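Local structure of CELL division inhibitor (1G3Q) at residues L46-L50 and G51-P55; L125-M128 and S129-S133; D150-K153 and V154-L158. The protein binds ADP and magnesium at a P-loop and probably hydrolyses ATP as a MinD-type cell division ATPase. All coordinates share one frame; numbering follows the deposited sequence.

Contact 1: L46-L50 and G51-P55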
# COMPACT_ATOMS: atom_id res chain seq x y z
N LEU A 46 3.91 7.20 4.15
CA LEU A 46 2.90 6.42 4.87
C LEU A 46 2.62 6.82 6.32
O LEU A 46 1.48 7.07 6.69
CB LEU A 46 3.25 4.94 4.82
CG LEU A 46 2.18 3.99 5.37
CD1 LEU A 46 0.88 4.15 4.58
CD2 LEU A 46 2.68 2.56 5.29
N SER A 47 3.66 6.88 7.14
CA SER A 47 3.50 7.24 8.55
C SER A 47 2.78 8.59 8.71
O SER A 47 1.89 8.73 9.55
CB SER A 47 4.86 7.30 9.24
OG SER A 47 4.73 7.31 10.65
N LEU A 48 3.17 9.57 7.90
CA LEU A 48 2.57 10.90 7.96
C LEU A 48 1.08 10.84 7.61
O LEU A 48 0.24 11.47 8.25
CB LEU A 48 3.30 11.83 6.99
CG LEU A 48 3.54 13.27 7.46
CD1 LEU A 48 2.22 13.89 7.91
CD2 LEU A 48 4.55 13.28 8.61
N VAL A 49 0.76 10.07 6.57
CA VAL A 49 -0.61 9.91 6.12
C VAL A 49 -1.46 9.21 7.19
O VAL A 49 -2.68 9.35 7.22
CB VAL A 49 -0.64 9.14 4.78
CG1 VAL A 49 -2.02 8.61 4.49
CG2 VAL A 49 -0.20 10.08 3.66
N LEU A 50 -0.81 8.46 8.08
CA LEU A 50 -1.53 7.77 9.15
C LEU A 50 -1.49 8.57 10.46
O LEU A 50 -1.94 8.09 11.50
CB LEU A 50 -0.97 6.37 9.36
CG LEU A 50 -1.35 5.36 8.26
CD1 LEU A 50 -0.61 4.05 8.47
CD2 LEU A 50 -2.85 5.14 8.28
N GLY A 51 -0.94 9.78 10.40
CA GLY A 51 -0.91 10.61 11.60
C GLY A 51 0.19 10.36 12.61
O GLY A 51 0.14 10.88 13.72
N VAL A 52 1.18 9.55 12.26
CA VAL A 52 2.30 9.26 13.15
C VAL A 52 3.46 10.07 12.58
O VAL A 52 4.18 9.62 11.69
CB VAL A 52 2.65 7.77 13.15
CG1 VAL A 52 3.82 7.50 14.09
CG2 VAL A 52 1.43 6.96 13.58
N ASP A 53 3.64 11.28 13.10
CA ASP A 53 4.66 12.17 12.56
C ASP A 53 6.00 12.26 13.25
O ASP A 53 6.93 12.85 12.71
CB ASP A 53 4.08 13.58 12.45
CG ASP A 53 2.60 13.58 12.11
OD1 ASP A 53 2.20 12.88 11.16
OD2 ASP A 53 1.83 14.30 12.79
N ASP A 54 6.14 11.66 14.43
CA ASP A 54 7.38 11.81 15.18
C ASP A 54 8.22 10.58 15.52
O ASP A 54 9.07 10.65 16.41
CB ASP A 54 7.03 12.56 16.47
CG ASP A 54 8.17 13.40 16.97
OD1 ASP A 54 8.81 14.08 16.15
OD2 ASP A 54 8.40 13.38 18.20
N PRO A 55 8.04 9.45 14.81
CA PRO A 55 8.84 8.27 15.15
C PRO A 55 10.36 8.45 15.12
O PRO A 55 10.92 8.90 14.12
CB PRO A 55 8.36 7.23 14.14
CG PRO A 55 8.10 8.07 12.92
CD PRO A 55 7.37 9.27 13.50

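Contact 2: L125-M128 and S129-S133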
# COMPACT_ATOMS: atom_id res chain seq x y z
N LEU A 125 15.74 -1.67 -7.98
CA LEU A 125 16.06 -2.34 -6.72
C LEU A 125 15.12 -2.12 -5.54
O LEU A 125 14.57 -3.08 -4.99
CB LEU A 125 17.50 -2.00 -6.28
CG LEU A 125 18.01 -2.77 -5.06
CD1 LEU A 125 17.93 -4.27 -5.30
CD2 LEU A 125 19.44 -2.34 -4.76
N ASP A 126 14.94 -0.87 -5.12
CA ASP A 126 14.06 -0.58 -4.00
C ASP A 126 12.66 -1.13 -4.23
O ASP A 126 12.07 -1.75 -3.35
CB ASP A 126 13.99 0.93 -3.74
CG ASP A 126 15.25 1.48 -3.09
OD1 ASP A 126 16.23 0.72 -2.95
OD2 ASP A 126 15.25 2.67 -2.71
N ALA A 127 12.12 -0.90 -5.43
CA ALA A 127 10.78 -1.37 -5.77
C ALA A 127 10.68 -2.88 -5.68
O ALA A 127 9.74 -3.41 -5.07
CB ALA A 127 10.41 -0.90 -7.18
N MET A 128 11.63 -3.58 -6.28
CA MET A 128 11.63 -5.04 -6.26
C MET A 128 11.78 -5.60 -4.85
O MET A 128 11.10 -6.55 -4.48
CB MET A 128 12.74 -5.59 -7.15
CG MET A 128 12.54 -5.35 -8.64
SD MET A 128 11.04 -6.13 -9.29
CE MET A 128 11.31 -7.83 -8.85
N SER A 129 12.69 -5.02 -4.07
CA SER A 129 12.93 -5.47 -2.71
C SER A 129 11.67 -5.37 -1.85
O SER A 129 11.40 -6.25 -1.03
CB SER A 129 14.04 -4.64 -2.06
OG SER A 129 15.24 -4.75 -2.80
N ALA A 130 10.91 -4.31 -2.05
CA ALA A 130 9.69 -4.10 -1.29
C ALA A 130 8.60 -5.05 -1.75
O ALA A 130 8.03 -5.79 -0.95
CB ALA A 130 9.23 -2.64 -1.43
N MET A 131 8.31 -5.04 -3.05
CA MET A 131 7.27 -5.90 -3.60
C MET A 131 7.51 -7.37 -3.28
O MET A 131 6.58 -8.10 -2.93
CB MET A 131 7.17 -5.72 -5.12
CG MET A 131 6.81 -4.31 -5.55
SD MET A 131 6.50 -4.19 -7.32
CE MET A 131 8.19 -4.33 -7.95
N LEU A 132 8.77 -7.81 -3.40
CA LEU A 132 9.11 -9.20 -3.14
C LEU A 132 9.08 -9.58 -1.66
O LEU A 132 9.37 -10.73 -1.31
CB LEU A 132 10.48 -9.53 -3.73
CG LEU A 132 10.53 -9.55 -5.26
CD1 LEU A 132 11.95 -9.84 -5.73
CD2 LEU A 132 9.57 -10.61 -5.79
N SER A 133 8.74 -8.61 -0.81
CA SER A 133 8.64 -8.88 0.62
C SER A 133 7.25 -9.41 0.93
O SER A 133 7.00 -9.91 2.03
CB SER A 133 8.89 -7.59 1.43
OG SER A 133 10.24 -7.18 1.36

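Contact 3: D150-K153 and V154-L158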
# COMPACT_ATOMS: atom_id res chain seq x y z
N ASP A 150 1.78 -0.78 -17.90
CA ASP A 150 2.97 -0.79 -17.06
C ASP A 150 2.72 -1.59 -15.78
O ASP A 150 3.53 -2.43 -15.39
CB ASP A 150 3.38 0.64 -16.70
CG ASP A 150 4.12 1.33 -17.83
OD1 ASP A 150 4.14 0.78 -18.95
OD2 ASP A 150 4.69 2.42 -17.59
N THR A 151 1.58 -1.35 -15.15
CA THR A 151 1.22 -2.05 -13.92
C THR A 151 1.03 -3.54 -14.21
O THR A 151 1.38 -4.39 -13.39
CB THR A 151 -0.07 -1.48 -13.30
OG1 THR A 151 0.12 -0.08 -13.04
CG2 THR A 151 -0.39 -2.19 -11.99
N MET A 152 0.48 -3.83 -15.38
CA MET A 152 0.26 -5.21 -15.79
C MET A 152 1.61 -5.93 -15.79
O MET A 152 1.74 -7.04 -15.27
CB MET A 152 -0.34 -5.25 -17.19
CG MET A 152 -0.63 -6.64 -17.71
SD MET A 152 -0.96 -6.59 -19.48
CE MET A 152 -2.20 -5.27 -19.54
N LYS A 153 2.61 -5.29 -16.38
CA LYS A 153 3.95 -5.85 -16.46
C LYS A 153 4.49 -6.17 -15.08
O LYS A 153 5.13 -7.21 -14.88
CB LYS A 153 4.89 -4.88 -17.18
CG LYS A 153 4.57 -4.69 -18.66
CD LYS A 153 5.59 -3.78 -19.32
CE LYS A 153 5.31 -3.63 -20.81
NZ LYS A 153 6.29 -2.70 -21.45
N VAL A 154 4.25 -5.28 -14.12
CA VAL A 154 4.72 -5.50 -12.76
C VAL A 154 4.03 -6.75 -12.21
O VAL A 154 4.67 -7.59 -11.59
CB VAL A 154 4.40 -4.29 -11.85
CG1 VAL A 154 4.80 -4.60 -10.42
CG2 VAL A 154 5.14 -3.06 -12.35
N GLY A 155 2.73 -6.85 -12.45
CA GLY A 155 1.98 -8.00 -11.98
C GLY A 155 2.54 -9.30 -12.53
O GLY A 155 2.65 -10.29 -11.81
N ILE A 156 2.88 -9.29 -13.82
CA ILE A 156 3.44 -10.48 -14.46
C ILE A 156 4.75 -10.85 -13.79
O ILE A 156 5.00 -12.02 -13.50
CB ILE A 156 3.68 -10.23 -15.96
CG1 ILE A 156 2.35 -9.87 -16.64
CG2 ILE A 156 4.28 -11.47 -16.61
CD1 ILE A 156 2.46 -9.60 -18.13
N VAL A 157 5.59 -9.85 -13.52
CA VAL A 157 6.87 -10.09 -12.87
C VAL A 157 6.65 -10.71 -11.49
O VAL A 157 7.26 -11.72 -11.15
CB VAL A 157 7.68 -8.78 -12.71
CG1 VAL A 157 8.90 -9.03 -11.84
CG2 VAL A 157 8.10 -8.26 -14.08
N LEU A 158 5.79 -10.09 -10.70
CA LEU A 158 5.50 -10.59 -9.36
C LEU A 158 4.89 -11.99 -9.41
O LEU A 158 5.18 -12.83 -8.57
CB LEU A 158 4.56 -9.63 -8.62
CG LEU A 158 5.12 -8.23 -8.37
CD1 LEU A 158 4.08 -7.38 -7.66
CD2 LEU A 158 6.40 -8.32 -7.54

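Contact 1: L46-L50 and G51-P55
A Schellman motif closes helix 46-49, and Ser47 and Val52 are bound to each other across it twice. Val52 N donates to Ser47 O at 2.9 Å, the bond that spans the turn, while Gly51 N reaches Leu48 O at 3.0 Å. Gly51 is the C-prime residue: its phi is positive (81°), and a beta carbon there would clash with Leu50 O. The second Ser47–Val52 link runs the other way. With OG turned opposite the backbone N (chi1 -165°), the hydroxyl of Ser47 donates to Val52 O at 2.6 Å, lying in the carbonyl plane on a lone pair. The same OG stands 3.3 Å from Val52 CB, and CG of Pro55 approaches it from further along the chain. Replacing Ser47 by an alanine would probably leave Val52 O without this donor and the loop after Gly51 less firmly tied to the helix. On the more exposed flank, Leu48 and Asp53 cross at about a right angle; both leucine methyls meet the carboxylate, with CD1 of Leu48 3.4 Å from OD1 of Asp53, a van der Waals contact. Around this helix end, Ser47 and Pro55 both rest on Pro85, Val49 packs on Thr17 and Ala21 of helix 16-29, and Leu50 touches both Ala21 of that helix and Ala36 of strand 34-38.

Contact 2: L125-M128 and S129-S133
Met128 and Met131 meet sulfur to methyl, with SD of Met128 3.6 Å from CE of Met131. Two bends in the Met128 chain, the second at chi3 (-57°), fold its end along the helix, where its own CE lies 3.8 Å from CD1 of Leu132. Met131 is bent only at chi3 (-73°), which turns CE back over the preceding turn, 4.2 Å from CB of Ala127 and close to the carbonyl oxygen of that residue. Two spacings thus share one apolar patch: i to i+4 for Ala127–Met131 and Met128–Leu132, i to i+3 for the methionine pair. The patch belongs to helix 125-131, which follows strand 114-118 in the layered alpha-beta-alpha fold, and it faces helix 145-160. Beneath the side chains, successive amides bond to carbonyls four residues back, among them Met131 N to Ala127 O, with an N-H...O angle of 172°. At the polar edge Leu125 O accepts two donors from Ser129. Ser129 N arrives nearly along the C=O axis, 2.9 Å from Leu125 O. Ser129 OG comes from above the carbonyl plane, 2.8 Å from Leu125 O, and CD1 of Leu125 lies alongside the hydroxyl. Where the helix runs out, OG of Ser133 donates in plane to Ser129 O at 2.8 Å, and Leu101 of helix 101-106 touches both serines.

Contact 3: D150-K153 and V154-L158
Val154, Gly155, Ile156 and Val157 each donate a backbone N-H to the carbonyl four residues earlier, from 2.9 Å for Ile156 N to Met152 O to 3.2 Å for Val154 N to Asp150 O, with N-H...O angles from 152° to 161°, consistent with regular alpha-helical geometry. The side chains add one apolar pair across the turn: CG of Met152 lies 4.3 Å from CD1 of Ile156. Ile156 puts CG1 opposite its carbonyl carbon (chi1 -60°), and this branch comes 3.2 Å from Met152 O, the oxygen that also accepts the Ile156 amide. The two valines use their CG2 branches similarly, against carbonyls of the preceding turn: CG2 of Val154 is 3.5 Å from Asp150 O, and CG2 of Val157 is 3.3 Å from Lys153 O. In each case a methyl lies beside the very oxygen to which that valine's amide is bonded. Helix 145-160 is the crossover helix of a beta-alpha-beta unit, linking the parallel strands 136-141 and 164-173. Thr151 and Leu158 touch strand 136-141, and Thr151 and Met152 touch Met189 and Val188 of helix 182-189. Thr151 OG1 is satisfied elsewhere, being hydrogen-bonded both to Cys147 O and to Gly10 N at the start of the P-loop, while the side chain of Asp150 touches Lys11.

How the contacts relate
Contacts 2 and 3 form one interface between neighbouring helices, their centres 13 Å apart. Met131 SD meets Val154 CG1 at 3.6 Å, and Met131 CB meets Leu158 CD2 at 3.6 Å. Contact 1 is separate, with nearest atoms about 11 Å from contact 2 and about 16 Å from contact 3, which lies on the opposite side of the chain's centre. The three lie at increasing distance from bound ADP: side chains of contact 1 come within about 6 Å of it, those of contact 3 within about 10 Å and those of contact 2 within about 12 Å. Contact 1 reaches the P-loop helix through Val49, and contact 3 the P-loop itself through Thr151.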